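Local coordinates for protein glycerol-3-phosphate dehydrogenase [NAD(P)+] (Coxiella burnetii, PDB 3K96) that probably catalyses the NAD(P)H-dependent reduction of dihydroxyacetone phosphate to sn-glycerol 3-phosphate, the key precursor for phospholipid synthesis, at residues 219-224 with 282-287; 237-242 with 346-351. All blocks are in the same frame, centred on the assembly; numbering follows the deposited sequence.

Contact 1 of 2, residues 219-224 with 282-287; sequences LAIATG and RRFGLA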
loop_
_atom_site.group_PDB
_atom_site.type_symbol
_atom_site.label_atom_id
_atom_site.label_comp_id
_atom_site.label_asym_id
_atom_site.label_seq_id
_atom_site.Cartn_x
_atom_site.Cartn_y
_atom_site.Cartn_z
ATOM N N LEU A 219 -2.208 -12.016 4.309
ATOM C CA LEU A 219 -2.727 -10.655 4.536
ATOM C C LEU A 219 -3.825 -10.321 3.519
ATOM O O LEU A 219 -4.775 -9.607 3.842
ATOM C CB LEU A 219 -1.599 -9.629 4.530
ATOM C CG LEU A 219 -0.513 -9.952 5.576
ATOM C CD1 LEU A 219 0.637 -8.931 5.560
ATOM C CD2 LEU A 219 -1.108 -10.054 6.972
ATOM N N ALA A 220 -3.710 -10.867 2.311
ATOM C CA ALA A 220 -4.726 -10.676 1.282
ATOM C C ALA A 220 -6.043 -11.300 1.733
ATOM O O ALA A 220 -7.106 -10.753 1.493
ATOM C CB ALA A 220 -4.259 -11.293 -0.049
ATOM N N ILE A 221 -5.968 -12.454 2.397
ATOM C CA ILE A 221 -7.173 -13.084 2.905
ATOM C C ILE A 221 -7.758 -12.201 4.002
ATOM O O ILE A 221 -8.956 -11.924 3.987
ATOM C CB ILE A 221 -6.932 -14.487 3.429
ATOM C CG1 ILE A 221 -6.520 -15.430 2.281
ATOM C CG2 ILE A 221 -8.198 -15.032 4.106
ATOM C CD1 ILE A 221 -6.225 -16.862 2.781
ATOM N N ALA A 222 -6.909 -11.728 4.912
ATOM C CA ALA A 222 -7.353 -10.868 6.012
ATOM C C ALA A 222 -8.029 -9.599 5.502
ATOM O O ALA A 222 -9.125 -9.257 5.937
ATOM C CB ALA A 222 -6.176 -10.509 6.925
ATOM N N THR A 223 -7.383 -8.888 4.591
ATOM C CA THR A 223 -7.968 -7.679 4.068
ATOM C C THR A 223 -9.203 -7.997 3.219
ATOM O O THR A 223 -10.132 -7.190 3.137
ATOM C CB THR A 223 -6.961 -6.871 3.284
ATOM O OG1 THR A 223 -6.428 -7.678 2.231
ATOM C CG2 THR A 223 -5.826 -6.410 4.203
ATOM N N GLY A 224 -9.219 -9.163 2.579
ATOM C CA GLY A 224 -10.380 -9.568 1.814
ATOM C C GLY A 224 -11.587 -9.726 2.736
ATOM O O GLY A 224 -12.715 -9.317 2.395
ATOM N N ARG A 282 -7.596 -12.837 -2.181
ATOM C CA ARG A 282 -8.442 -11.752 -1.733
ATOM C C ARG A 282 -9.941 -12.077 -1.989
ATOM O O ARG A 282 -10.803 -11.775 -1.166
ATOM C CB ARG A 282 -8.015 -10.452 -2.419
ATOM C CG ARG A 282 -8.949 -9.305 -2.144
ATOM C CD ARG A 282 -8.430 -7.975 -2.720
ATOM N NE ARG A 282 -9.571 -7.118 -2.931
ATOM C CZ ARG A 282 -10.216 -6.510 -1.959
ATOM N NH1 ARG A 282 -9.799 -6.651 -0.700
ATOM N NH2 ARG A 282 -11.283 -5.766 -2.244
ATOM N N ARG A 283 -10.245 -12.717 -3.111
ATOM C CA ARG A 283 -11.638 -13.037 -3.418
ATOM C C ARG A 283 -12.138 -14.120 -2.455
ATOM O O ARG A 283 -13.304 -14.105 -2.035
ATOM C CB ARG A 283 -11.820 -13.421 -4.873
ATOM C CG ARG A 283 -11.439 -12.275 -5.841
ATOM C CD ARG A 283 -12.108 -12.417 -7.242
ATOM N NE ARG A 283 -11.867 -13.708 -7.873
ATOM C CZ ARG A 283 -10.826 -13.980 -8.653
ATOM N NH1 ARG A 283 -9.907 -13.048 -8.903
ATOM N NH2 ARG A 283 -10.692 -15.186 -9.181
ATOM N N PHE A 284 -11.234 -15.029 -2.089
ATOM C CA PHE A 284 -11.545 -16.027 -1.101
ATOM C C PHE A 284 -11.899 -15.304 0.201
ATOM O O PHE A 284 -12.902 -15.605 0.810
ATOM C CB PHE A 284 -10.361 -16.983 -0.872
ATOM C CG PHE A 284 -10.532 -17.908 0.321
ATOM C CD1 PHE A 284 -11.372 -19.011 0.257
ATOM C CD2 PHE A 284 -9.824 -17.693 1.490
ATOM C CE1 PHE A 284 -11.505 -19.871 1.353
ATOM C CE2 PHE A 284 -9.963 -18.540 2.584
ATOM C CZ PHE A 284 -10.792 -19.635 2.503
ATOM N N GLY A 285 -11.058 -14.375 0.633
ATOM C CA GLY A 285 -11.339 -13.607 1.847
ATOM C C GLY A 285 -12.668 -12.866 1.775
ATOM O O GLY A 285 -13.417 -12.825 2.746
ATOM N N LEU A 286 -12.945 -12.259 0.630
ATOM C CA LEU A 286 -14.197 -11.527 0.415
ATOM C C LEU A 286 -15.364 -12.449 0.693
ATOM O O LEU A 286 -16.308 -12.081 1.399
ATOM C CB LEU A 286 -14.289 -10.991 -1.017
ATOM C CG LEU A 286 -13.601 -9.661 -1.324
ATOM C CD1 LEU A 286 -13.386 -9.491 -2.831
ATOM C CD2 LEU A 286 -14.431 -8.504 -0.777
ATOM N N ALA A 287 -15.291 -13.646 0.136
ATOM C CA ALA A 287 -16.334 -14.630 0.331
ATOM C C ALA A 287 -16.506 -14.955 1.834
ATOM O O ALA A 287 -17.618 -14.967 2.338
ATOM C CB ALA A 287 -16.052 -15.883 -0.476
#

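Contact 2 of 2, residues 237-242 with 346-351; sequences AALITR and QELLER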
loop_
_atom_site.group_PDB
_atom_site.type_symbol
_atom_site.label_atom_id
_atom_site.label_comp_id
_atom_site.label_asym_id
_atom_site.label_seq_id
_atom_site.Cartn_x
_atom_site.Cartn_y
_atom_site.Cartn_z
ATOM N N ALA A 237 -6.626 -0.120 4.947
ATOM C CA ALA A 237 -5.296 0.490 4.994
ATOM C C ALA A 237 -4.648 0.238 6.346
ATOM O O ALA A 237 -3.459 -0.036 6.430
ATOM C CB ALA A 237 -5.371 2.008 4.701
ATOM N N ALA A 238 -5.438 0.324 7.409
ATOM C CA ALA A 238 -4.932 0.063 8.753
ATOM C C ALA A 238 -4.448 -1.406 8.864
ATOM O O ALA A 238 -3.425 -1.687 9.487
ATOM C CB ALA A 238 -6.007 0.356 9.787
ATOM N N LEU A 239 -5.198 -2.335 8.286
ATOM C CA LEU A 239 -4.811 -3.755 8.287
ATOM C C LEU A 239 -3.571 -4.007 7.417
ATOM O O LEU A 239 -2.729 -4.834 7.764
ATOM C CB LEU A 239 -5.965 -4.648 7.817
ATOM C CG LEU A 239 -7.176 -4.701 8.783
ATOM C CD1 LEU A 239 -8.395 -5.397 8.166
ATOM C CD2 LEU A 239 -6.769 -5.384 10.056
ATOM N N ILE A 240 -3.446 -3.305 6.300
ATOM C CA ILE A 240 -2.230 -3.451 5.474
ATOM C C ILE A 240 -1.018 -2.962 6.295
ATOM O O ILE A 240 0.041 -3.600 6.339
ATOM C CB ILE A 240 -2.363 -2.684 4.139
ATOM C CG1 ILE A 240 -3.378 -3.402 3.232
ATOM C CG2 ILE A 240 -1.015 -2.585 3.444
ATOM C CD1 ILE A 240 -3.771 -2.620 1.898
ATOM N N THR A 241 -1.198 -1.844 6.994
ATOM C CA THR A 241 -0.142 -1.299 7.806
ATOM C C THR A 241 0.250 -2.317 8.884
ATOM O O THR A 241 1.433 -2.566 9.100
ATOM C CB THR A 241 -0.562 0.033 8.429
ATOM O OG1 THR A 241 -0.883 0.968 7.389
ATOM C CG2 THR A 241 0.543 0.592 9.287
ATOM N N ARG A 242 -0.729 -2.907 9.563
ATOM C CA ARG A 242 -0.415 -3.908 10.593
ATOM C C ARG A 242 0.208 -5.140 9.978
ATOM O O ARG A 242 1.067 -5.774 10.570
ATOM C CB ARG A 242 -1.641 -4.338 11.384
ATOM C CG ARG A 242 -2.189 -3.277 12.295
ATOM C CD ARG A 242 -2.927 -3.948 13.436
ATOM N NE ARG A 242 -1.996 -4.769 14.227
ATOM C CZ ARG A 242 -2.363 -5.570 15.225
ATOM N NH1 ARG A 242 -1.440 -6.277 15.871
ATOM N NH2 ARG A 242 -3.652 -5.674 15.574
ATOM N N GLN A 346 -12.759 -7.379 14.160
ATOM C CA GLN A 346 -12.955 -6.351 15.189
ATOM C C GLN A 346 -11.961 -6.524 16.345
ATOM O O GLN A 346 -11.614 -5.549 17.018
ATOM C CB GLN A 346 -14.411 -6.281 15.659
ATOM C CG GLN A 346 -15.340 -5.681 14.597
ATOM C CD GLN A 346 -16.768 -5.509 15.069
ATOM O OE1 GLN A 346 -17.601 -4.972 14.347
ATOM N NE2 GLN A 346 -17.056 -5.956 16.284
ATOM N N GLU A 347 -11.520 -7.758 16.598
ATOM C CA GLU A 347 -10.471 -7.981 17.606
ATOM C C GLU A 347 -9.150 -7.419 17.065
ATOM O O GLU A 347 -8.378 -6.847 17.814
ATOM C CB GLU A 347 -10.308 -9.468 17.969
ATOM C CG GLU A 347 -11.457 -10.033 18.810
ATOM C CD GLU A 347 -11.384 -11.558 19.005
ATOM O OE1 GLU A 347 -10.390 -12.196 18.588
ATOM O OE2 GLU A 347 -12.342 -12.125 19.571
ATOM N N LEU A 348 -8.893 -7.577 15.772
ATOM C CA LEU A 348 -7.653 -7.051 15.174
ATOM C C LEU A 348 -7.609 -5.525 15.159
ATOM O O LEU A 348 -6.576 -4.928 15.478
ATOM C CB LEU A 348 -7.471 -7.542 13.739
ATOM C CG LEU A 348 -7.087 -9.007 13.560
ATOM C CD1 LEU A 348 -7.026 -9.345 12.077
ATOM C CD2 LEU A 348 -5.753 -9.264 14.257
ATOM N N LEU A 349 -8.719 -4.901 14.769
ATOM C CA LEU A 349 -8.785 -3.441 14.686
ATOM C C LEU A 349 -8.839 -2.774 16.059
ATOM O O LEU A 349 -8.237 -1.725 16.245
ATOM C CB LEU A 349 -9.970 -2.973 13.820
ATOM C CG LEU A 349 -9.866 -3.225 12.309
ATOM C CD1 LEU A 349 -11.173 -2.948 11.590
ATOM C CD2 LEU A 349 -8.739 -2.407 11.693
ATOM N N GLU A 350 -9.528 -3.382 17.012
ATOM C CA GLU A 350 -9.649 -2.788 18.336
ATOM C C GLU A 350 -8.471 -3.174 19.232
ATOM O O GLU A 350 -8.600 -3.879 20.225
ATOM C CB GLU A 350 -11.009 -3.134 18.919
ATOM C CG GLU A 350 -12.121 -2.567 18.026
ATOM C CD GLU A 350 -13.523 -2.945 18.460
ATOM O OE1 GLU A 350 -13.692 -3.485 19.581
ATOM O OE2 GLU A 350 -14.458 -2.698 17.663
ATOM N N ARG A 351 -7.327 -2.629 18.833
ATOM C CA ARG A 351 -5.999 -2.845 19.399
ATOM C C ARG A 351 -5.648 -1.817 20.479
ATOM O O ARG A 351 -6.193 -0.701 20.498
ATOM C CB ARG A 351 -5.025 -2.627 18.249
ATOM C CG ARG A 351 -3.579 -3.011 18.415
ATOM C CD ARG A 351 -2.779 -2.133 17.448
ATOM N NE ARG A 351 -3.505 -1.911 16.185
ATOM C CZ ARG A 351 -3.288 -0.886 15.350
ATOM N NH1 ARG A 351 -2.367 0.038 15.636
ATOM N NH2 ARG A 351 -4.014 -0.765 14.230
HETATM O O HOH W 1 -2.946 -0.023 11.667
#

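Contact 1 of 2, residues 219-224 with 282-287
Gly224 and Gly285 meet backbone to backbone, their CA atoms 4.2 Å apart, and with no side chain on either the two helices close to 6.8 Å between axes, crossing at -36°. Gly224 CA packs on Arg282 O at 3.7 Å, and the carbonyl carbons of Gly224 and Gly285 come within 3.5 Å of each other. Carbonyl oxygens lie directly on the opposing backbone: Gly224 O receives a CA-H...O contact from Leu286 CA at 3.3 Å, and Ile221 O sits 3.6 Å from Gly285 CA. This is glycine-mediated helix packing inside the all-helical C-terminal half, next to the predicted substrate-site residues Ser279 and Asn281. Apolar contact flanks the glycines, where Ile221 CD1 reaches Phe284 CD2 at 3.9 Å and the ring meets it obliquely. Phe284 CG lies anti to its own N (chi1 170°), which swings the ring over to the Ile221 side; helices 294-301 and 326-336 cover it further out. Among the polar groups, extended Arg282 carries its guanidinium past Gly224, NH1 too far from Thr223 O for a hydrogen bond; NH1 instead makes a salt bridge with Asp227 further along helix 206-228. Leu219 O is gripped twice, by Thr223 N and OG1.

Contact 2 of 2, residues 237-242 with 346-351
Arg242 and Arg351 run antiparallel, the NE of Arg351 lying over one face of the Arg242 guanidinium, 3.8 Å from Arg242 NE. The planes are 50° apart, and this is a close approach of like charges in which aliphatic Arg242 CD does the touching: it lies over a face of the Arg351 guanidinium, 3.5 Å from Arg351 NH2. At its edge the Arg242 group offers NH2 to Leu348 O, a weak bond of 3.0 Å bent to 130°. A turn at chi3 (63°) swings the end of Arg242 toward that carbonyl. Beside the arginines, Leu239 CD2 meets Leu349 CD2 at 3.9 Å, the two leucines set roughly perpendicular. The contact seats the chain's last helix, 341-349, and its exit on helix 233-253: Glu350 leaves the helical conformation and centres an inverse gamma turn, after which the Arg351 side chain reaches back. A bridging water donates to Ala238 O at 2.8 Å and weakly accepts from Arg351 NH2. Arg351 NE is buried without a partner, and the residue is poorly ordered, so its contacts are less certain. Further out, Tyr201 of the second subunit makes a cation-pi contact with Arg351, and Arg199 of that subunit hydrogen-bonds Arg351 O.

Both contacts belong to the helical C-terminal half, their centres 14 Å apart. Consecutive helices 206-228 and 233-253 supply the first segment of each, while the second segments follow later, on helices 280-290 and 341-349, so the two contacts interlock along the chain. They touch where Thr223 CG2 packs on Leu239 CB and Ile240 CG1, each at 4.0 Å. Helix 326-336 borders both, with Val331 against Ile221 and Leu327 against Arg242 and Leu348. Contact 1 adjoins the predicted substrate site, whereas contact 2 is remote from the predicted binding residues and faces the second subunit.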